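Local coordinates for protein guanine nucleotide exchange factor SRM1 (Saccharomyces cerevisiae, PDB 3OF7) that promotes the exchange of GDP for GTP on the small GTPases GSP1 and GSP2, binds chromatin and controls RNA metabolism and nuclear transport, at residues 30-44 with 51-64. Numbering follows the deposited sequence.
Sequences DIFCWGTGSMCELGL and KEVKRPRLNPFLPR
Cys33 and Arg57 exchange two backbone hydrogen bonds, and Gly35 and Val53 exchange another pair; between Cys33 and Gly35 the register slips by two residues, a beta bulge. Asn59 N donates to Ile31 O (2.7 Å), and Gly37 N reaches Lys51 O. The Asn59 amide is held by three hydrogen bonds. With CG anti to the backbone N (chi1 -167°), its ND2 donates to Gly43 O (2.9 Å) from above the carbonyl plane and, within its own amide plane, to Cys33 SG (3.6 Å). Its OD1 accepts from Phe61 N in an Asx turn. A leucine here would probably leave Gly43 O and Phe61 N without their side-chain partner and let the turn from Asn59 to Leu62 shift. The paired strands 30-34 and 56-58 form the outer half of a four-stranded antiparallel blade of the RCC1-type beta-propeller, which strands 443-450 and 432-439 complete from the C-terminal end of the chain. Apolar side chains pack on both faces. Pro56 CG sits over the Trp34 six-membered ring, a CH-pi contact 3.9 Å from its centroid, while Leu58 CD1 touches Phe32 CE1. On the face that carries Cys33 and Val53, Leu42 CD1 and Leu44 CD1 each lie 3.8 Å from Val53 CG2. At the start of strand 30-34, Arg64 NH1 forms a salt bridge with Asp30 OD1 (2.9 Å), the two flat groups turned 76° apart, and His432 holds Asp30 OD2.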
loop_
_atom_site.group_PDB
_atom_site.type_symbol
_atom_site.label_atom_id
_atom_site.label_comp_id
_atom_site.label_asym_id
_atom_site.label_seq_id
_atom_site.Cartn_x
_atom_site.Cartn_y
_atom_site.Cartn_z
ATOM N N ASP A 30 -1.476 6.432 -18.033
ATOM C CA ASP A 30 -1.535 7.814 -17.569
ATOM C C ASP A 30 -1.475 7.752 -16.039
ATOM O O ASP A 30 -2.233 7.006 -15.419
ATOM C CB ASP A 30 -2.848 8.477 -17.997
ATOM C CG ASP A 30 -2.889 8.800 -19.482
ATOM O OD1 ASP A 30 -1.818 9.051 -20.087
ATOM O OD2 ASP A 30 -4.004 8.808 -20.033
ATOM N N ILE A 31 -0.573 8.520 -15.444
ATOM C CA ILE A 31 -0.430 8.573 -13.980
ATOM C C ILE A 31 -1.048 9.863 -13.430
ATOM O O ILE A 31 -0.776 10.949 -13.930
ATOM C CB ILE A 31 1.072 8.464 -13.552
ATOM C CG1 ILE A 31 1.716 7.178 -14.099
ATOM C CG2 ILE A 31 1.244 8.589 -12.013
ATOM C CD1 ILE A 31 1.056 5.873 -13.650
ATOM N N PHE A 32 -1.875 9.729 -12.395
ATOM C CA PHE A 32 -2.528 10.861 -11.752
ATOM C C PHE A 32 -2.135 10.914 -10.286
ATOM O O PHE A 32 -2.037 9.876 -9.640
ATOM C CB PHE A 32 -4.047 10.721 -11.837
ATOM C CG PHE A 32 -4.563 10.619 -13.239
ATOM C CD1 PHE A 32 -4.870 11.770 -13.964
ATOM C CD2 PHE A 32 -4.717 9.378 -13.843
ATOM C CE1 PHE A 32 -5.338 11.681 -15.278
ATOM C CE2 PHE A 32 -5.191 9.282 -15.150
ATOM C CZ PHE A 32 -5.502 10.428 -15.864
ATOM N N CYS A 33 -1.950 12.124 -9.770
ATOM C CA CYS A 33 -1.562 12.333 -8.377
ATOM C C CYS A 33 -2.432 13.417 -7.762
ATOM O O CYS A 33 -2.828 14.379 -8.447
ATOM C CB CYS A 33 -0.088 12.757 -8.301
ATOM S SG CYS A 33 1.094 11.550 -8.958
ATOM N N TRP A 34 -2.736 13.269 -6.476
ATOM C CA TRP A 34 -3.532 14.277 -5.770
ATOM C C TRP A 34 -3.390 14.162 -4.256
ATOM O O TRP A 34 -2.888 13.152 -3.753
ATOM C CB TRP A 34 -5.003 14.201 -6.197
ATOM C CG TRP A 34 -5.747 12.955 -5.754
ATOM C CD1 TRP A 34 -6.541 12.828 -4.638
ATOM C CD2 TRP A 34 -5.785 11.684 -6.418
ATOM N NE1 TRP A 34 -7.067 11.554 -4.573
ATOM C CE2 TRP A 34 -6.624 10.835 -5.652
ATOM C CE3 TRP A 34 -5.191 11.175 -7.588
ATOM C CZ2 TRP A 34 -6.881 9.502 -6.012
ATOM C CZ3 TRP A 34 -5.455 9.852 -7.950
ATOM C CH2 TRP A 34 -6.288 9.029 -7.160
ATOM N N GLY A 35 -3.833 15.205 -3.546
ATOM C CA GLY A 35 -3.729 15.287 -2.087
ATOM C C GLY A 35 -2.724 16.358 -1.693
ATOM O O GLY A 35 -2.634 17.403 -2.340
ATOM N N THR A 36 -1.951 16.088 -0.647
ATOM C CA THR A 36 -0.978 17.056 -0.123
ATOM C C THR A 36 0.454 16.567 -0.355
ATOM O O THR A 36 0.778 15.406 -0.088
ATOM C CB THR A 36 -1.266 17.380 1.368
ATOM O OG1 THR A 36 -2.565 17.979 1.459
ATOM C CG2 THR A 36 -0.231 18.358 1.962
ATOM N N GLY A 37 1.291 17.463 -0.870
ATOM C CA GLY A 37 2.661 17.127 -1.228
ATOM C C GLY A 37 3.668 18.083 -0.621
ATOM O O GLY A 37 4.615 18.502 -1.293
ATOM N N SER A 38 3.474 18.414 0.656
ATOM C CA SER A 38 4.358 19.355 1.364
ATOM C C SER A 38 5.789 18.817 1.504
ATOM O O SER A 38 6.728 19.580 1.762
ATOM C CB SER A 38 3.770 19.708 2.739
ATOM O OG SER A 38 3.846 18.604 3.626
ATOM N N MET A 39 5.940 17.504 1.335
ATOM C CA MET A 39 7.238 16.836 1.420
ATOM C C MET A 39 7.615 16.226 0.059
ATOM O O MET A 39 8.362 15.243 -0.014
ATOM C CB MET A 39 7.227 15.775 2.538
ATOM C CG MET A 39 7.179 16.353 3.966
ATOM S SD MET A 39 6.988 15.154 5.320
ATOM C CE MET A 39 5.292 14.630 5.068
ATOM N N CYS A 40 7.083 16.820 -1.011
ATOM C CA CYS A 40 7.348 16.427 -2.409
ATOM C C CYS A 40 6.608 15.170 -2.886
ATOM O O CYS A 40 6.902 14.656 -3.968
ATOM C CB CYS A 40 8.859 16.310 -2.686
ATOM S SG CYS A 40 9.758 17.880 -2.461
ATOM N N GLU A 41 5.634 14.703 -2.101
ATOM C CA GLU A 41 4.968 13.409 -2.368
ATOM C C GLU A 41 4.223 13.331 -3.700
ATOM O O GLU A 41 4.091 12.241 -4.275
ATOM C CB GLU A 41 3.976 13.037 -1.262
ATOM C CG GLU A 41 4.549 12.935 0.127
ATOM C CD GLU A 41 4.275 14.182 0.939
ATOM O OE1 GLU A 41 4.584 15.290 0.446
ATOM O OE2 GLU A 41 3.747 14.049 2.065
ATOM N N LEU A 42 3.717 14.470 -4.166
ATOM C CA LEU A 42 2.853 14.493 -5.349
ATOM C C LEU A 42 3.617 14.291 -6.647
ATOM O O LEU A 42 3.041 13.859 -7.639
ATOM C CB LEU A 42 2.026 15.782 -5.417
ATOM C CG LEU A 42 0.990 16.021 -4.313
ATOM C CD1 LEU A 42 0.277 17.360 -4.522
ATOM C CD2 LEU A 42 -0.016 14.872 -4.238
ATOM N N GLY A 43 4.910 14.602 -6.643
ATOM C CA GLY A 43 5.719 14.475 -7.853
ATOM C C GLY A 43 5.199 15.315 -8.996
ATOM O O GLY A 43 5.299 14.928 -10.157
ATOM N N LEU A 44 4.622 16.465 -8.660
ATOM C CA LEU A 44 4.114 17.390 -9.671
ATOM C C LEU A 44 5.035 18.609 -9.813
ATOM O O LEU A 44 4.633 19.659 -10.319
ATOM C CB LEU A 44 2.672 17.793 -9.355
ATOM C CG LEU A 44 1.616 16.690 -9.530
ATOM C CD1 LEU A 44 0.288 17.106 -8.914
ATOM C CD2 LEU A 44 1.425 16.283 -10.989
ATOM N N LYS A 51 1.756 21.732 -4.605
ATOM C CA LYS A 51 1.969 20.947 -3.386
ATOM C C LYS A 51 0.654 20.672 -2.629
ATOM O O LYS A 51 0.643 20.050 -1.561
ATOM C CB LYS A 51 3.073 21.562 -2.502
ATOM C CG LYS A 51 2.698 22.792 -1.695
ATOM C CD LYS A 51 3.951 23.622 -1.385
ATOM C CE LYS A 51 3.871 24.287 -0.021
ATOM N NZ LYS A 51 3.918 23.270 1.084
ATOM N N GLU A 52 -0.452 21.131 -3.211
ATOM C CA GLU A 52 -1.790 20.825 -2.715
ATOM C C GLU A 52 -2.736 20.760 -3.910
ATOM O O GLU A 52 -2.928 21.752 -4.628
ATOM C CB GLU A 52 -2.244 21.862 -1.683
ATOM C CG GLU A 52 -3.612 21.604 -1.079
ATOM C CD GLU A 52 -4.061 22.742 -0.181
ATOM O OE1 GLU A 52 -4.583 23.751 -0.701
ATOM O OE2 GLU A 52 -3.889 22.628 1.047
ATOM N N VAL A 53 -3.297 19.573 -4.131
ATOM C CA VAL A 53 -4.020 19.265 -5.359
ATOM C C VAL A 53 -5.255 18.452 -4.980
ATOM O O VAL A 53 -5.147 17.338 -4.484
ATOM C CB VAL A 53 -3.093 18.515 -6.363
ATOM C CG1 VAL A 53 -3.873 17.969 -7.545
ATOM C CG2 VAL A 53 -1.969 19.441 -6.854
ATOM N N LYS A 54 -6.432 19.031 -5.198
ATOM C CA LYS A 54 -7.659 18.515 -4.591
ATOM C C LYS A 54 -8.431 17.530 -5.474
ATOM O O LYS A 54 -9.445 16.976 -5.045
ATOM C CB LYS A 54 -8.552 19.690 -4.138
ATOM C CG LYS A 54 -7.856 20.625 -3.149
ATOM C CD LYS A 54 -8.682 21.861 -2.813
ATOM C CE LYS A 54 -7.875 22.816 -1.931
ATOM N NZ LYS A 54 -8.678 24.021 -1.493
ATOM N N ARG A 55 -7.943 17.320 -6.700
ATOM C CA ARG A 55 -8.529 16.364 -7.654
ATOM C C ARG A 55 -7.402 15.689 -8.426
ATOM O O ARG A 55 -6.348 16.298 -8.597
ATOM C CB ARG A 55 -9.431 17.100 -8.660
ATOM C CG ARG A 55 -10.715 17.694 -8.092
ATOM C CD ARG A 55 -11.644 16.614 -7.605
ATOM N NE ARG A 55 -13.033 17.067 -7.525
ATOM C CZ ARG A 55 -14.074 16.244 -7.469
ATOM N NH1 ARG A 55 -13.882 14.924 -7.474
ATOM N NH2 ARG A 55 -15.306 16.737 -7.407
ATOM N N PRO A 56 -7.617 14.442 -8.911
ATOM C CA PRO A 56 -6.579 13.750 -9.676
ATOM C C PRO A 56 -6.004 14.615 -10.792
ATOM O O PRO A 56 -6.749 15.122 -11.635
ATOM C CB PRO A 56 -7.323 12.542 -10.260
ATOM C CG PRO A 56 -8.357 12.235 -9.231
ATOM C CD PRO A 56 -8.802 13.583 -8.709
ATOM N N ARG A 57 -4.687 14.788 -10.771
ATOM C CA ARG A 57 -3.989 15.639 -11.718
ATOM C C ARG A 57 -3.066 14.775 -12.562
ATOM O O ARG A 57 -2.231 14.038 -12.023
ATOM C CB ARG A 57 -3.191 16.702 -10.957
ATOM C CG ARG A 57 -2.296 17.593 -11.827
ATOM C CD ARG A 57 -3.054 18.806 -12.374
ATOM N NE ARG A 57 -3.620 19.628 -11.302
ATOM C CZ ARG A 57 -2.938 20.524 -10.595
ATOM N NH1 ARG A 57 -1.648 20.741 -10.836
ATOM N NH2 ARG A 57 -3.551 21.210 -9.643
ATOM N N LEU A 58 -3.216 14.855 -13.882
ATOM C CA LEU A 58 -2.347 14.095 -14.782
ATOM C C LEU A 58 -0.892 14.491 -14.546
ATOM O O LEU A 58 -0.559 15.671 -14.568
ATOM C CB LEU A 58 -2.756 14.329 -16.238
ATOM C CG LEU A 58 -1.919 13.600 -17.292
ATOM C CD1 LEU A 58 -2.182 12.094 -17.251
ATOM C CD2 LEU A 58 -2.216 14.170 -18.683
ATOM N N ASN A 59 -0.027 13.508 -14.288
ATOM C CA ASN A 59 1.360 13.811 -13.986
ATOM C C ASN A 59 2.149 13.985 -15.286
ATOM O O ASN A 59 2.332 13.009 -16.032
ATOM C CB ASN A 59 1.982 12.724 -13.097
ATOM C CG ASN A 59 3.308 13.147 -12.509
ATOM O OD1 ASN A 59 4.191 13.622 -13.227
ATOM N ND2 ASN A 59 3.459 12.981 -11.192
ATOM N N PRO A 60 2.611 15.229 -15.565
ATOM C CA PRO A 60 3.263 15.490 -16.852
ATOM C C PRO A 60 4.706 14.987 -16.925
ATOM O O PRO A 60 5.288 14.973 -18.006
ATOM C CB PRO A 60 3.215 17.017 -16.967
ATOM C CG PRO A 60 3.267 17.503 -15.548
ATOM C CD PRO A 60 2.602 16.425 -14.695
ATOM N N PHE A 61 5.272 14.575 -15.792
ATOM C CA PHE A 61 6.642 14.045 -15.757
ATOM C C PHE A 61 6.692 12.537 -16.030
ATOM O O PHE A 61 7.774 11.938 -16.122
ATOM C CB PHE A 61 7.311 14.397 -14.424
ATOM C CG PHE A 61 7.338 15.870 -14.148
ATOM C CD1 PHE A 61 8.183 16.710 -14.879
ATOM C CD2 PHE A 61 6.495 16.430 -13.196
ATOM C CE1 PHE A 61 8.196 18.086 -14.650
ATOM C CE2 PHE A 61 6.505 17.812 -12.953
ATOM C CZ PHE A 61 7.361 18.637 -13.683
ATOM N N LEU A 62 5.512 11.935 -16.164
ATOM C CA LEU A 62 5.380 10.507 -16.435
ATOM C C LEU A 62 4.499 10.264 -17.655
ATOM O O LEU A 62 3.535 9.497 -17.579
ATOM C CB LEU A 62 4.813 9.773 -15.206
ATOM C CG LEU A 62 5.636 9.918 -13.918
ATOM C CD1 LEU A 62 4.828 9.469 -12.691
ATOM C CD2 LEU A 62 6.938 9.153 -14.030
ATOM N N PRO A 63 4.826 10.905 -18.796
ATOM C CA PRO A 63 3.896 10.783 -19.923
ATOM C C PRO A 63 3.824 9.346 -20.431
ATOM O O PRO A 63 4.853 8.678 -20.552
ATOM C CB PRO A 63 4.485 11.734 -20.976
ATOM C CG PRO A 63 5.937 11.797 -20.663
ATOM C CD PRO A 63 6.063 11.617 -19.168
ATOM N N ARG A 64 2.603 8.887 -20.688
ATOM C CA ARG A 64 2.313 7.513 -21.086
ATOM C C ARG A 64 3.087 7.037 -22.318
ATOM O O ARG A 64 3.450 5.856 -22.412
ATOM C CB ARG A 64 0.810 7.385 -21.350
ATOM C CG ARG A 64 0.305 5.978 -21.606
ATOM C CD ARG A 64 -1.161 5.989 -22.040
ATOM N NE ARG A 64 -1.309 6.454 -23.419
ATOM C CZ ARG A 64 -1.740 7.661 -23.790
ATOM N NH1 ARG A 64 -2.097 8.577 -22.891
ATOM N NH2 ARG A 64 -1.820 7.950 -25.080
HETATM O O HOH W 1 0.405 10.483 -19.603
HETATM O O HOH W 2 1.172 10.598 -16.762
HETATM O O HOH W 3 -3.125 20.451 2.522
#